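Local coordinates for protein beta2-microglobulin (PDB 7CPO) that forms the small immunoglobulin-fold subunit of the lizard MHC class I complex and probably supports the heavy chain in presenting peptides, at residues E20-C25 and Y67-P72; I35-L40 and C80-I85; Y26-H31 and T61-V66; Q2-V7 and I85-P90. One frame throughout, in Å; residues are numbered along the deposited sequence.

Contact 1: residues E20-C25 and Y67-P72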
loop_
_atom_site.group_PDB
_atom_site.type_symbol
_atom_site.label_atom_id
_atom_site.label_comp_id
_atom_site.label_asym_id
_atom_site.label_seq_id
_atom_site.Cartn_x
_atom_site.Cartn_y
_atom_site.Cartn_z
ATOM N N GLU B 20 -10.431 -19.206 -15.677
ATOM C CA GLU B 20 -10.815 -18.082 -14.843
ATOM C C GLU B 20 -9.600 -17.344 -14.294
ATOM O O GLU B 20 -8.569 -17.938 -13.962
ATOM C CB GLU B 20 -11.729 -18.505 -13.701
ATOM C CG GLU B 20 -12.437 -17.274 -13.134
ATOM C CD GLU B 20 -13.325 -17.549 -11.950
ATOM O OE1 GLU B 20 -14.147 -16.659 -11.616
ATOM O OE2 GLU B 20 -13.212 -18.653 -11.366
ATOM N N ASN B 21 -9.749 -16.031 -14.197
ATOM C CA ASN B 21 -8.673 -15.113 -13.899
ATOM C C ASN B 21 -9.201 -14.042 -12.949
ATOM O O ASN B 21 -10.392 -13.992 -12.623
ATOM C CB ASN B 21 -8.141 -14.506 -15.199
ATOM C CG ASN B 21 -6.681 -14.118 -15.113
ATOM O OD1 ASN B 21 -6.220 -13.570 -14.099
ATOM N ND2 ASN B 21 -5.946 -14.372 -16.195
ATOM N N THR B 22 -8.308 -13.173 -12.495
ATOM C CA THR B 22 -8.714 -11.993 -11.747
ATOM C C THR B 22 -8.149 -10.771 -12.438
ATOM O O THR B 22 -6.950 -10.711 -12.724
ATOM C CB THR B 22 -8.239 -12.047 -10.299
ATOM O OG1 THR B 22 -8.694 -13.261 -9.708
ATOM C CG2 THR B 22 -8.779 -10.856 -9.511
ATOM N N PHE B 23 -9.019 -9.815 -12.714
ATOM C CA PHE B 23 -8.647 -8.558 -13.333
ATOM C C PHE B 23 -8.462 -7.526 -12.231
ATOM O O PHE B 23 -9.342 -7.374 -11.382
ATOM C CB PHE B 23 -9.742 -8.116 -14.305
ATOM C CG PHE B 23 -9.470 -6.809 -14.989
ATOM C CD1 PHE B 23 -8.293 -6.613 -15.702
ATOM C CD2 PHE B 23 -10.404 -5.788 -14.942
ATOM C CE1 PHE B 23 -8.051 -5.411 -16.343
ATOM C CE2 PHE B 23 -10.169 -4.580 -15.579
ATOM C CZ PHE B 23 -8.990 -4.395 -16.283
ATOM N N HIS B 24 -7.332 -6.820 -12.247
ATOM C CA HIS B 24 -7.010 -5.825 -11.231
ATOM C C HIS B 24 -6.806 -4.458 -11.855
ATOM O O HIS B 24 -6.248 -4.340 -12.946
ATOM C CB HIS B 24 -5.726 -6.164 -10.462
ATOM C CG HIS B 24 -5.682 -7.552 -9.903
ATOM N ND1 HIS B 24 -5.429 -8.662 -10.685
ATOM C CD2 HIS B 24 -5.805 -8.005 -8.629
ATOM C CE1 HIS B 24 -5.418 -9.742 -9.918
ATOM N NE2 HIS B 24 -5.644 -9.372 -8.667
ATOM N N CYS B 25 -7.218 -3.424 -11.129
ATOM C CA CYS B 25 -6.814 -2.055 -11.414
ATOM C C CYS B 25 -6.264 -1.434 -10.132
ATOM O O CYS B 25 -6.917 -1.466 -9.083
ATOM C CB CYS B 25 -7.978 -1.237 -11.977
ATOM S SG CYS B 25 -7.520 0.488 -12.333
ATOM N N TYR B 67 -10.677 -5.034 -8.010
ATOM C CA TYR B 67 -10.527 -6.258 -8.780
ATOM C C TYR B 67 -11.845 -7.017 -8.845
ATOM O O TYR B 67 -12.794 -6.737 -8.105
ATOM C CB TYR B 67 -9.406 -7.139 -8.209
ATOM C CG TYR B 67 -9.633 -7.581 -6.785
ATOM C CD1 TYR B 67 -10.230 -8.803 -6.502
ATOM C CD2 TYR B 67 -9.248 -6.782 -5.721
ATOM C CE1 TYR B 67 -10.453 -9.211 -5.190
ATOM C CE2 TYR B 67 -9.460 -7.185 -4.401
ATOM C CZ TYR B 67 -10.061 -8.399 -4.145
ATOM O OH TYR B 67 -10.270 -8.794 -2.839
ATOM N N ALA B 68 -11.887 -7.989 -9.761
ATOM C CA ALA B 68 -13.075 -8.790 -10.018
ATOM C C ALA B 68 -12.662 -10.060 -10.735
ATOM O O ALA B 68 -11.741 -10.046 -11.551
ATOM C CB ALA B 68 -14.108 -8.034 -10.856
ATOM N N LYS B 69 -13.325 -11.158 -10.394
ATOM C CA LYS B 69 -13.113 -12.403 -11.109
ATOM C C LYS B 69 -13.742 -12.300 -12.494
ATOM O O LYS B 69 -14.724 -11.580 -12.704
ATOM C CB LYS B 69 -13.699 -13.583 -10.331
ATOM C CG LYS B 69 -12.838 -14.057 -9.150
ATOM C CD LYS B 69 -13.218 -15.475 -8.689
ATOM C CE LYS B 69 -14.673 -15.553 -8.191
ATOM N NZ LYS B 69 -14.793 -15.726 -6.703
ATOM N N VAL B 70 -13.143 -13.001 -13.455
ATOM C CA VAL B 70 -13.581 -12.924 -14.841
ATOM C C VAL B 70 -13.024 -14.129 -15.580
ATOM O O VAL B 70 -12.042 -14.739 -15.150
ATOM C CB VAL B 70 -13.133 -11.591 -15.496
ATOM C CG1 VAL B 70 -11.668 -11.656 -15.906
ATOM C CG2 VAL B 70 -14.019 -11.285 -16.687
ATOM N N ILE B 71 -13.668 -14.493 -16.681
ATOM C CA ILE B 71 -13.251 -15.600 -17.531
ATOM C C ILE B 71 -12.912 -15.045 -18.907
ATOM O O ILE B 71 -13.815 -14.691 -19.680
ATOM C CB ILE B 71 -14.325 -16.690 -17.616
ATOM C CG1 ILE B 71 -14.807 -17.095 -16.225
ATOM C CG2 ILE B 71 -13.787 -17.901 -18.346
ATOM C CD1 ILE B 71 -15.730 -18.310 -16.259
ATOM N N PRO B 72 -11.644 -14.940 -19.260
ATOM C CA PRO B 72 -11.279 -14.361 -20.556
ATOM C C PRO B 72 -11.777 -15.174 -21.754
ATOM O O PRO B 72 -12.042 -16.376 -21.667
ATOM C CB PRO B 72 -9.744 -14.320 -20.510
ATOM C CG PRO B 72 -9.404 -14.290 -19.033
ATOM C CD PRO B 72 -10.478 -15.098 -18.359
#
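Strands 21-25 and 67-70 run antiparallel, their axes approaching to 4.6 Å. Four backbone bonds join two hydrogen-bonded pairs, Asn21 with Val70 and Phe23 with Ala68; Asn21 N meets Val70 O at 2.8 Å, nearly along the C=O axis. Glu20, just before strand 21-25, reaches over to Lys69, Val70 and Ile71. Its CG stands anti to the backbone N (chi1 -163°), so the extended chain crosses Lys69 obliquely: Glu20 CB lies 4.0 Å from Val70 O, its CG packs on that oxygen and on Ile71 CG1, and its OE1 ends 3.3 Å from Lys69 CD. Lys69 NZ stays 5.0 Å from Glu20 OE1, so the carboxylate oxygen rests on the aliphatic part of Lys69 rather than on its ammonium group. On the face of Lys69, Tyr67 lies alongside Thr22 and His24; its CB comes 3.7 Å from His24 CD2 and its CD1 3.9 Å from Thr22 CG2. His24 NE2 bonds to Ser239 N of the MHC class I antigen chain. On the other face Asn21 OD1 accepts Thr22 N, while its ND2 bonds to His13 O. Backbone bonds thus carry the pairing; Glu20 and Lys69 probably add only weak, longer-range attraction.

Contact 2: residues I35-L40 and C80-I85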
loop_
_atom_site.group_PDB
_atom_site.type_symbol
_atom_site.label_atom_id
_atom_site.label_comp_id
_atom_site.label_asym_id
_atom_site.label_seq_id
_atom_site.Cartn_x
_atom_site.Cartn_y
_atom_site.Cartn_z
ATOM N N ILE B 35 -11.128 8.922 -4.806
ATOM C CA ILE B 35 -10.832 8.429 -6.142
ATOM C C ILE B 35 -11.899 7.406 -6.505
ATOM O O ILE B 35 -12.378 6.654 -5.650
ATOM C CB ILE B 35 -9.405 7.836 -6.218
ATOM C CG1 ILE B 35 -8.914 7.748 -7.671
ATOM C CG2 ILE B 35 -9.347 6.475 -5.531
ATOM C CD1 ILE B 35 -7.437 7.325 -7.810
ATOM N N ASN B 36 -12.285 7.395 -7.774
ATOM C CA ASN B 36 -13.262 6.434 -8.253
ATOM C C ASN B 36 -12.634 5.596 -9.355
ATOM O O ASN B 36 -12.097 6.136 -10.328
ATOM C CB ASN B 36 -14.536 7.122 -8.735
ATOM C CG ASN B 36 -15.614 6.121 -9.085
ATOM O OD1 ASN B 36 -16.207 5.503 -8.197
ATOM N ND2 ASN B 36 -15.868 5.940 -10.380
ATOM N N ILE B 37 -12.704 4.278 -9.190
ATOM C CA ILE B 37 -12.037 3.315 -10.049
ATOM C C ILE B 37 -13.078 2.295 -10.469
ATOM O O ILE B 37 -13.642 1.601 -9.618
ATOM C CB ILE B 37 -10.868 2.630 -9.329
ATOM C CG1 ILE B 37 -9.799 3.666 -8.988
ATOM C CG2 ILE B 37 -10.308 1.519 -10.186
ATOM C CD1 ILE B 37 -9.011 3.351 -7.761
ATOM N N THR B 38 -13.334 2.208 -11.772
ATOM C CA THR B 38 -14.383 1.355 -12.317
ATOM C C THR B 38 -13.767 0.372 -13.299
ATOM O O THR B 38 -13.108 0.782 -14.260
ATOM C CB THR B 38 -15.468 2.186 -13.007
ATOM O OG1 THR B 38 -16.069 3.073 -12.059
ATOM C CG2 THR B 38 -16.540 1.277 -13.576
ATOM N N LEU B 39 -13.974 -0.921 -13.045
ATOM C CA LEU B 39 -13.549 -1.972 -13.960
ATOM C C LEU B 39 -14.531 -2.073 -15.111
ATOM O O LEU B 39 -15.741 -2.188 -14.890
ATOM C CB LEU B 39 -13.481 -3.318 -13.247
ATOM C CG LEU B 39 -12.274 -3.599 -12.372
ATOM C CD1 LEU B 39 -11.820 -2.321 -11.664
ATOM C CD2 LEU B 39 -12.641 -4.703 -11.398
ATOM N N LEU B 40 -14.013 -2.059 -16.335
ATOM C CA LEU B 40 -14.840 -2.117 -17.532
ATOM C C LEU B 40 -14.516 -3.363 -18.337
ATOM O O LEU B 40 -13.344 -3.720 -18.508
ATOM C CB LEU B 40 -14.646 -0.885 -18.409
ATOM C CG LEU B 40 -14.914 0.452 -17.731
ATOM C CD1 LEU B 40 -14.429 1.591 -18.616
ATOM C CD2 LEU B 40 -16.395 0.585 -17.413
ATOM N N CYS B 80 -9.977 0.023 -17.298
ATOM C CA CYS B 80 -10.182 0.602 -15.986
ATOM C C CYS B 80 -10.367 2.103 -16.148
ATOM O O CYS B 80 -9.557 2.766 -16.794
ATOM C CB CYS B 80 -8.995 0.284 -15.058
ATOM S SG CYS B 80 -9.011 1.231 -13.521
ATOM N N LYS B 81 -11.434 2.634 -15.571
ATOM C CA LYS B 81 -11.734 4.055 -15.632
ATOM C C LYS B 81 -11.430 4.677 -14.274
ATOM O O LYS B 81 -12.062 4.326 -13.270
ATOM C CB LYS B 81 -13.195 4.272 -16.022
ATOM C CG LYS B 81 -13.623 5.719 -16.180
ATOM C CD LYS B 81 -15.134 5.777 -16.397
ATOM C CE LYS B 81 -15.722 7.129 -16.024
ATOM N NZ LYS B 81 -17.207 7.161 -16.232
ATOM N N VAL B 82 -10.471 5.600 -14.250
ATOM C CA VAL B 82 -10.031 6.283 -13.034
ATOM C C VAL B 82 -10.472 7.740 -13.106
ATOM O O VAL B 82 -10.144 8.446 -14.067
ATOM C CB VAL B 82 -8.504 6.195 -12.865
ATOM C CG1 VAL B 82 -8.052 7.004 -11.642
ATOM C CG2 VAL B 82 -8.050 4.740 -12.783
ATOM N N GLU B 83 -11.197 8.191 -12.085
ATOM C CA GLU B 83 -11.571 9.593 -11.934
ATOM C C GLU B 83 -10.942 10.156 -10.664
ATOM O O GLU B 83 -10.989 9.512 -9.608
ATOM C CB GLU B 83 -13.087 9.750 -11.876
ATOM C CG GLU B 83 -13.805 9.004 -12.959
ATOM C CD GLU B 83 -15.260 8.825 -12.632
ATOM O OE1 GLU B 83 -15.692 7.681 -12.372
ATOM O OE2 GLU B 83 -15.969 9.845 -12.605
ATOM N N HIS B 84 -10.370 11.357 -10.763
ATOM C CA HIS B 84 -9.669 11.967 -9.637
ATOM C C HIS B 84 -9.587 13.471 -9.843
ATOM O O HIS B 84 -9.583 13.957 -10.974
ATOM C CB HIS B 84 -8.261 11.381 -9.465
ATOM C CG HIS B 84 -7.555 11.852 -8.232
ATOM N ND1 HIS B 84 -6.426 12.642 -8.276
ATOM C CD2 HIS B 84 -7.818 11.648 -6.921
ATOM C CE1 HIS B 84 -6.023 12.900 -7.045
ATOM N NE2 HIS B 84 -6.848 12.305 -6.205
ATOM N N ILE B 85 -9.470 14.194 -8.723
ATOM C CA ILE B 85 -9.466 15.659 -8.730
ATOM C C ILE B 85 -8.385 16.228 -9.641
ATOM O O ILE B 85 -8.535 17.337 -10.168
ATOM C CB ILE B 85 -9.300 16.179 -7.289
ATOM C CG1 ILE B 85 -9.477 17.694 -7.229
ATOM C CG2 ILE B 85 -7.954 15.783 -6.745
ATOM C CD1 ILE B 85 -10.858 18.104 -6.842
#
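In the immunoglobulin sandwich, the sheet that carries Cys80 of the disulfide contains strands 36-40 and 80-83 side by side, antiparallel, at 166° between their directions. Asn36 with Glu83 and Thr38 with Lys81 are hydrogen-bonded pairs, each closed by two backbone bonds; the bond from Lys81 N to Thr38 O is 2.8 Å long and almost straight. The side chains of Asn36 and Glu83 lie alongside each other, pointing the same way. Asn36 CG is anti to the backbone N (chi1 -173°), and its ND2 donates to Glu83 OE1 at 2.7 Å, reaching that oxygen from above the carboxylate plane, which is turned 89° from the amide. A weak bond from Asn36 ND2 to Thr38 OG1 gives the amide a second partner along its own strand. An alanine here removes the ND2 donor, and Glu83 would probably be less fixed in rotation. The opposite face, with Ile37, Cys80 and Val82, is apolar: Ile37 CG2 rests 3.6 Å from Cys80 SG. Ile35 CD1 also meets Val82 CG1, at 3.9 Å. Farther along, Ile35 CG1 approaches Glu83 O to 3.3 Å and lies against CB of His84. The polar outer face, and the apolar inner face whose Cys80 is disulfide-bonded to Cys25 of the facing sheet, are the arrangement of an immunoglobulin sandwich, here of the C1-set family.

Contact 3: residues Y26-H31 and T61-V66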
loop_
_atom_site.group_PDB
_atom_site.type_symbol
_atom_site.label_atom_id
_atom_site.label_comp_id
_atom_site.label_asym_id
_atom_site.label_seq_id
_atom_site.Cartn_x
_atom_site.Cartn_y
_atom_site.Cartn_z
ATOM N N TYR B 26 -5.060 -0.874 -10.216
ATOM C CA TYR B 26 -4.317 -0.431 -9.043
ATOM C C TYR B 26 -3.842 0.999 -9.246
ATOM O O TYR B 26 -3.235 1.319 -10.272
ATOM C CB TYR B 26 -3.136 -1.359 -8.774
ATOM C CG TYR B 26 -2.299 -0.952 -7.595
ATOM C CD1 TYR B 26 -2.806 -1.001 -6.303
ATOM C CD2 TYR B 26 -0.992 -0.517 -7.771
ATOM C CE1 TYR B 26 -2.027 -0.626 -5.219
ATOM C CE2 TYR B 26 -0.217 -0.139 -6.701
ATOM C CZ TYR B 26 -0.739 -0.192 -5.425
ATOM O OH TYR B 26 0.036 0.186 -4.354
ATOM N N ALA B 27 -4.135 1.853 -8.277
ATOM C CA ALA B 27 -3.778 3.258 -8.312
ATOM C C ALA B 27 -2.947 3.577 -7.085
ATOM O O ALA B 27 -3.224 3.081 -5.992
ATOM C CB ALA B 27 -5.012 4.156 -8.338
ATOM N N GLU B 28 -1.932 4.409 -7.267
ATOM C CA GLU B 28 -1.057 4.766 -6.170
ATOM C C GLU B 28 -0.501 6.155 -6.439
ATOM O O GLU B 28 -0.679 6.716 -7.521
ATOM C CB GLU B 28 0.054 3.719 -5.984
ATOM C CG GLU B 28 1.138 3.692 -7.061
ATOM C CD GLU B 28 2.355 2.886 -6.621
ATOM O OE1 GLU B 28 2.232 2.135 -5.636
ATOM O OE2 GLU B 28 3.430 2.986 -7.250
ATOM N N SER B 29 0.137 6.723 -5.418
ATOM C CA SER B 29 0.875 7.976 -5.511
ATOM C C SER B 29 -0.027 9.194 -5.700
ATOM O O SER B 29 0.441 10.235 -6.153
ATOM C CB SER B 29 1.921 7.901 -6.629
ATOM O OG SER B 29 2.777 6.790 -6.416
ATOM N N PHE B 30 -1.303 9.123 -5.324
ATOM C CA PHE B 30 -2.228 10.236 -5.526
ATOM C C PHE B 30 -2.626 10.875 -4.199
ATOM O O PHE B 30 -2.435 10.321 -3.114
ATOM C CB PHE B 30 -3.483 9.790 -6.293
ATOM C CG PHE B 30 -4.255 8.671 -5.622
ATOM C CD1 PHE B 30 -5.318 8.953 -4.772
ATOM C CD2 PHE B 30 -3.915 7.339 -5.846
ATOM C CE1 PHE B 30 -6.026 7.928 -4.154
ATOM C CE2 PHE B 30 -4.614 6.311 -5.229
ATOM C CZ PHE B 30 -5.673 6.609 -4.387
ATOM N N HIS B 31 -3.207 12.062 -4.315
ATOM C CA HIS B 31 -3.665 12.836 -3.181
ATOM C C HIS B 31 -4.603 13.925 -3.683
ATOM O O HIS B 31 -4.336 14.517 -4.735
ATOM C CB HIS B 31 -2.474 13.450 -2.444
ATOM C CG HIS B 31 -2.773 13.787 -1.021
ATOM N ND1 HIS B 31 -3.576 14.851 -0.664
ATOM C CD2 HIS B 31 -2.396 13.187 0.134
ATOM C CE1 HIS B 31 -3.680 14.893 0.652
ATOM N NE2 HIS B 31 -2.977 13.894 1.160
ATOM N N THR B 61 1.176 9.418 0.184
ATOM C CA THR B 61 0.289 9.241 -0.951
ATOM C C THR B 61 -0.428 7.903 -0.854
ATOM O O THR B 61 0.119 6.909 -0.371
ATOM C CB THR B 61 1.044 9.326 -2.276
ATOM O OG1 THR B 61 1.992 8.252 -2.362
ATOM C CG2 THR B 61 1.745 10.673 -2.408
ATOM N N PHE B 62 -1.654 7.891 -1.350
ATOM C CA PHE B 62 -2.628 6.836 -1.137
ATOM C C PHE B 62 -2.515 5.718 -2.169
ATOM O O PHE B 62 -1.934 5.887 -3.240
ATOM C CB PHE B 62 -4.011 7.455 -1.162
ATOM C CG PHE B 62 -4.255 8.369 -0.005
ATOM C CD1 PHE B 62 -4.663 7.852 1.220
ATOM C CD2 PHE B 62 -4.048 9.740 -0.126
ATOM C CE1 PHE B 62 -4.884 8.688 2.307
ATOM C CE2 PHE B 62 -4.257 10.582 0.950
ATOM C CZ PHE B 62 -4.678 10.055 2.176
ATOM N N GLU B 63 -3.060 4.551 -1.809
ATOM C CA GLU B 63 -3.104 3.374 -2.672
ATOM C C GLU B 63 -4.485 2.738 -2.583
ATOM O O GLU B 63 -5.130 2.764 -1.530
ATOM C CB GLU B 63 -2.065 2.302 -2.295
ATOM C CG GLU B 63 -0.767 2.821 -1.737
ATOM C CD GLU B 63 0.059 1.727 -1.070
ATOM O OE1 GLU B 63 -0.527 0.894 -0.332
ATOM O OE2 GLU B 63 1.292 1.699 -1.296
ATOM N N ARG B 64 -4.917 2.133 -3.692
ATOM C CA ARG B 64 -6.231 1.506 -3.775
ATOM C C ARG B 64 -6.210 0.434 -4.853
ATOM O O ARG B 64 -5.784 0.693 -5.986
ATOM C CB ARG B 64 -7.318 2.541 -4.082
ATOM C CG ARG B 64 -8.715 1.948 -4.278
ATOM C CD ARG B 64 -9.381 1.659 -2.944
ATOM N NE ARG B 64 -9.832 2.887 -2.298
ATOM C CZ ARG B 64 -10.397 2.934 -1.099
ATOM N NH1 ARG B 64 -10.583 1.816 -0.410
ATOM N NH2 ARG B 64 -10.786 4.097 -0.596
ATOM N N LEU B 65 -6.686 -0.756 -4.505
ATOM C CA LEU B 65 -6.761 -1.883 -5.418
ATOM C C LEU B 65 -8.222 -2.244 -5.651
ATOM O O LEU B 65 -9.027 -2.250 -4.715
ATOM C CB LEU B 65 -6.000 -3.089 -4.867
ATOM C CG LEU B 65 -6.087 -4.344 -5.736
ATOM C CD1 LEU B 65 -5.304 -4.192 -7.059
ATOM C CD2 LEU B 65 -5.602 -5.528 -4.936
ATOM N N VAL B 66 -8.560 -2.524 -6.910
ATOM C CA VAL B 66 -9.919 -2.827 -7.343
ATOM C C VAL B 66 -9.842 -4.032 -8.258
ATOM O O VAL B 66 -9.014 -4.064 -9.175
ATOM C CB VAL B 66 -10.562 -1.633 -8.074
ATOM C CG1 VAL B 66 -11.997 -1.953 -8.447
ATOM C CG2 VAL B 66 -10.508 -0.370 -7.195
#
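Tyr26 opens the segment with its CG anti to the backbone N (chi1 179°), which lays the ring alongside strand 62-66. Its CB touches Leu65 CD1 at 4.0 Å, Tyr26 CD1 comes within 3.4 Å of Arg64 O, and Tyr26 OH ends 3.6 Å from Glu63 CB. A serine here removes the ring and its hydroxyl, and would probably leave Glu63 CB and the Arg64 carbonyl less well packed. Ala27 forms the hydrogen-bonded pair with Arg64: Ala27 N donates to Arg64 O at 3.1 Å, nearly along the C=O axis, and its own carbonyl accepts Arg64 N. Glu28 OE1 stands 4.5 Å from Glu63 OE2, a repulsion probably eased by Lys57, which makes salt bridges with both. Where the chain turns a corner, Ser29 CA nears Thr61 OG1, whose hydrogen-bond partner is Asp59 OD1. Phe30 has CG in the crowded position (chi1 58°), which turns one ring face to Phe62 CB, a CH-pi contact 4.0 Å from the ring centroid; its carbonyl accepts Phe62 N in an almost straight bond. His31 CD2 then reaches the edge of the Phe62 ring, 3.3 Å from CE2. Strand 62-66 is flanked on its other side by strand 49-56, with Leu54 on Phe62, while Ile37 of the facing sheet packs on Ala27 and Arg64, and Gln98 of the MHC class I antigen chain packs on Phe62.

Contact 4: residues Q2-V7 and I85-P90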
loop_
_atom_site.group_PDB
_atom_site.type_symbol
_atom_site.label_atom_id
_atom_site.label_comp_id
_atom_site.label_asym_id
_atom_site.label_seq_id
_atom_site.Cartn_x
_atom_site.Cartn_y
_atom_site.Cartn_z
ATOM N N GLN B 2 -1.555 18.410 -4.496
ATOM C CA GLN B 2 -2.381 17.536 -5.316
ATOM C C GLN B 2 -1.469 16.675 -6.166
ATOM O O GLN B 2 -0.478 17.158 -6.715
ATOM C CB GLN B 2 -3.316 18.338 -6.216
ATOM C CG GLN B 2 -4.459 19.000 -5.490
ATOM C CD GLN B 2 -5.680 19.129 -6.373
ATOM O OE1 GLN B 2 -6.787 18.753 -5.976
ATOM N NE2 GLN B 2 -5.487 19.651 -7.584
ATOM N N LYS B 3 -1.780 15.388 -6.243
ATOM C CA LYS B 3 -0.946 14.449 -6.973
ATOM C C LYS B 3 -1.831 13.496 -7.758
ATOM O O LYS B 3 -2.841 13.006 -7.249
ATOM C CB LYS B 3 -0.019 13.679 -6.025
ATOM C CG LYS B 3 1.019 14.569 -5.358
ATOM C CD LYS B 3 1.523 13.989 -4.046
ATOM C CE LYS B 3 2.335 14.997 -3.248
ATOM N NZ LYS B 3 3.365 14.323 -2.407
ATOM N N ALA B 4 -1.456 13.255 -8.991
ATOM C CA ALA B 4 -2.267 12.445 -9.873
ATOM C C ALA B 4 -1.963 10.967 -9.659
ATOM O O ALA B 4 -0.859 10.606 -9.254
ATOM C CB ALA B 4 -2.013 12.820 -11.329
ATOM N N PRO B 5 -2.933 10.095 -9.907
ATOM C CA PRO B 5 -2.689 8.661 -9.731
ATOM C C PRO B 5 -1.763 8.079 -10.792
ATOM O O PRO B 5 -1.869 8.394 -11.978
ATOM C CB PRO B 5 -4.096 8.052 -9.826
ATOM C CG PRO B 5 -4.938 9.088 -10.463
ATOM C CD PRO B 5 -4.370 10.395 -10.010
ATOM N N SER B 6 -0.840 7.225 -10.342
ATOM C CA SER B 6 -0.167 6.258 -11.203
ATOM C C SER B 6 -0.972 4.965 -11.168
ATOM O O SER B 6 -1.259 4.436 -10.085
ATOM C CB SER B 6 1.258 5.989 -10.727
ATOM O OG SER B 6 2.050 7.155 -10.846
ATOM N N VAL B 7 -1.338 4.459 -12.343
ATOM C CA VAL B 7 -2.339 3.409 -12.467
ATOM C C VAL B 7 -1.759 2.253 -13.273
ATOM O O VAL B 7 -0.891 2.445 -14.127
ATOM C CB VAL B 7 -3.628 3.976 -13.110
ATOM C CG1 VAL B 7 -4.707 2.883 -13.332
ATOM C CG2 VAL B 7 -4.167 5.095 -12.251
ATOM N N ILE B 85 -9.470 14.194 -8.723
ATOM C CA ILE B 85 -9.466 15.659 -8.730
ATOM C C ILE B 85 -8.385 16.228 -9.641
ATOM O O ILE B 85 -8.535 17.337 -10.168
ATOM C CB ILE B 85 -9.300 16.179 -7.289
ATOM C CG1 ILE B 85 -9.477 17.694 -7.229
ATOM C CG2 ILE B 85 -7.954 15.783 -6.745
ATOM C CD1 ILE B 85 -10.858 18.104 -6.842
ATOM N N THR B 86 -7.280 15.505 -9.830
ATOM C CA THR B 86 -6.209 15.945 -10.716
ATOM C C THR B 86 -6.455 15.593 -12.175
ATOM O O THR B 86 -5.680 16.018 -13.037
ATOM C CB THR B 86 -4.881 15.324 -10.288
ATOM O OG1 THR B 86 -4.968 13.891 -10.395
ATOM C CG2 THR B 86 -4.550 15.726 -8.855
ATOM N N LEU B 87 -7.490 14.815 -12.472
ATOM C CA LEU B 87 -7.752 14.366 -13.835
ATOM C C LEU B 87 -8.966 15.106 -14.377
ATOM O O LEU B 87 -10.108 14.771 -14.018
ATOM C CB LEU B 87 -7.981 12.852 -13.877
ATOM C CG LEU B 87 -6.812 12.006 -13.372
ATOM C CD1 LEU B 87 -7.082 10.519 -13.596
ATOM C CD2 LEU B 87 -5.512 12.443 -14.028
ATOM N N PRO B 88 -8.778 16.115 -15.237
ATOM C CA PRO B 88 -9.936 16.896 -15.716
ATOM C C PRO B 88 -10.979 16.053 -16.442
ATOM O O PRO B 88 -12.188 16.278 -16.272
ATOM C CB PRO B 88 -9.286 17.945 -16.632
ATOM C CG PRO B 88 -7.849 18.032 -16.160
ATOM C CD PRO B 88 -7.495 16.640 -15.738
ATOM N N GLN B 89 -10.544 15.074 -17.240
ATOM C CA GLN B 89 -11.439 14.084 -17.816
ATOM C C GLN B 89 -11.168 12.718 -17.197
ATOM O O GLN B 89 -10.067 12.480 -16.709
ATOM C CB GLN B 89 -11.248 13.997 -19.334
ATOM C CG GLN B 89 -11.241 15.352 -20.003
ATOM C CD GLN B 89 -12.649 15.842 -20.311
ATOM O OE1 GLN B 89 -13.636 15.355 -19.744
ATOM N NE2 GLN B 89 -12.750 16.811 -21.214
ATOM N N PRO B 90 -12.135 11.807 -17.166
ATOM C CA PRO B 90 -11.820 10.437 -16.738
ATOM C C PRO B 90 -10.814 9.777 -17.673
ATOM O O PRO B 90 -10.871 9.941 -18.890
ATOM C CB PRO B 90 -13.186 9.738 -16.756
ATOM C CG PRO B 90 -14.172 10.851 -16.528
ATOM C CD PRO B 90 -13.586 12.065 -17.210
#
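Thr86 is the centre of this surface contact, lying against the chain of residues 2-5 with both branches in use. Its OG1, in the crowded position between backbone N and carbonyl carbon (chi1 62°), sits 3.1 Å from Ala4 CA and 3.3 Å from Ala4 CB. Pro5 CD approaches the same oxygen at 3.6 Å, tip to tip. The methyl CG2, anti to the carbonyl carbon, is placed on the other flank, 3.6 Å from Lys3 O and 3.9 Å from Gln2 CB. Gln2 crosses Ile85 at about a right angle: its chain, extended beyond CG, carries OE1 to 3.2 Å from Ile85 CG1, with Ile85 CG2 almost as near, so the amide oxygen rests on two aliphatic carbons. At the other end Leu87, its CG anti to the carbonyl carbon, extends CD1 to 4.1 Å from Pro5 CG and lies at the limit of contact with Ala4 CB through CD2. In the second shell, His84 ND1 is hydrogen-bonded to Thr86 OG1, which would hold the hydroxyl beside Ala4, and the His84 side chain also packs on Pro5. Backbone bonds from Lys3 to His31 and from Ser6 to Glu28 tie the N-terminal segment to strand 21-30, while Pro5 leans on Phe30 and Val82. The two segments therefore meet by van der Waals packing without direct hydrogen bonds, and the one polar group at the centre, the Thr86 hydroxyl, finds its partner in His84, two residues earlier in the chain.

How the contacts relate
Contacts 1 and 3 lie end to end on the same pair of strands, 21-30 and 62-70, with centres about 19 Å apart and Cys25 N to Val66 O continuing the ladder. Contact 2 belongs to the facing sheet, its centre about 11 Å from that of contact 3; the Cys25-Cys80 disulfide joins it to contact 1. Along the chain, its segments alternate with those of contacts 1 and 3. Contact 4 spans all the others in sequence, bringing the N-terminal segment to the 85-90 loop at one end of the sandwich. Together they hold the two sheets face to face as one domain, with the sheet of contacts 1 and 3 meeting the MHC class I antigen chain.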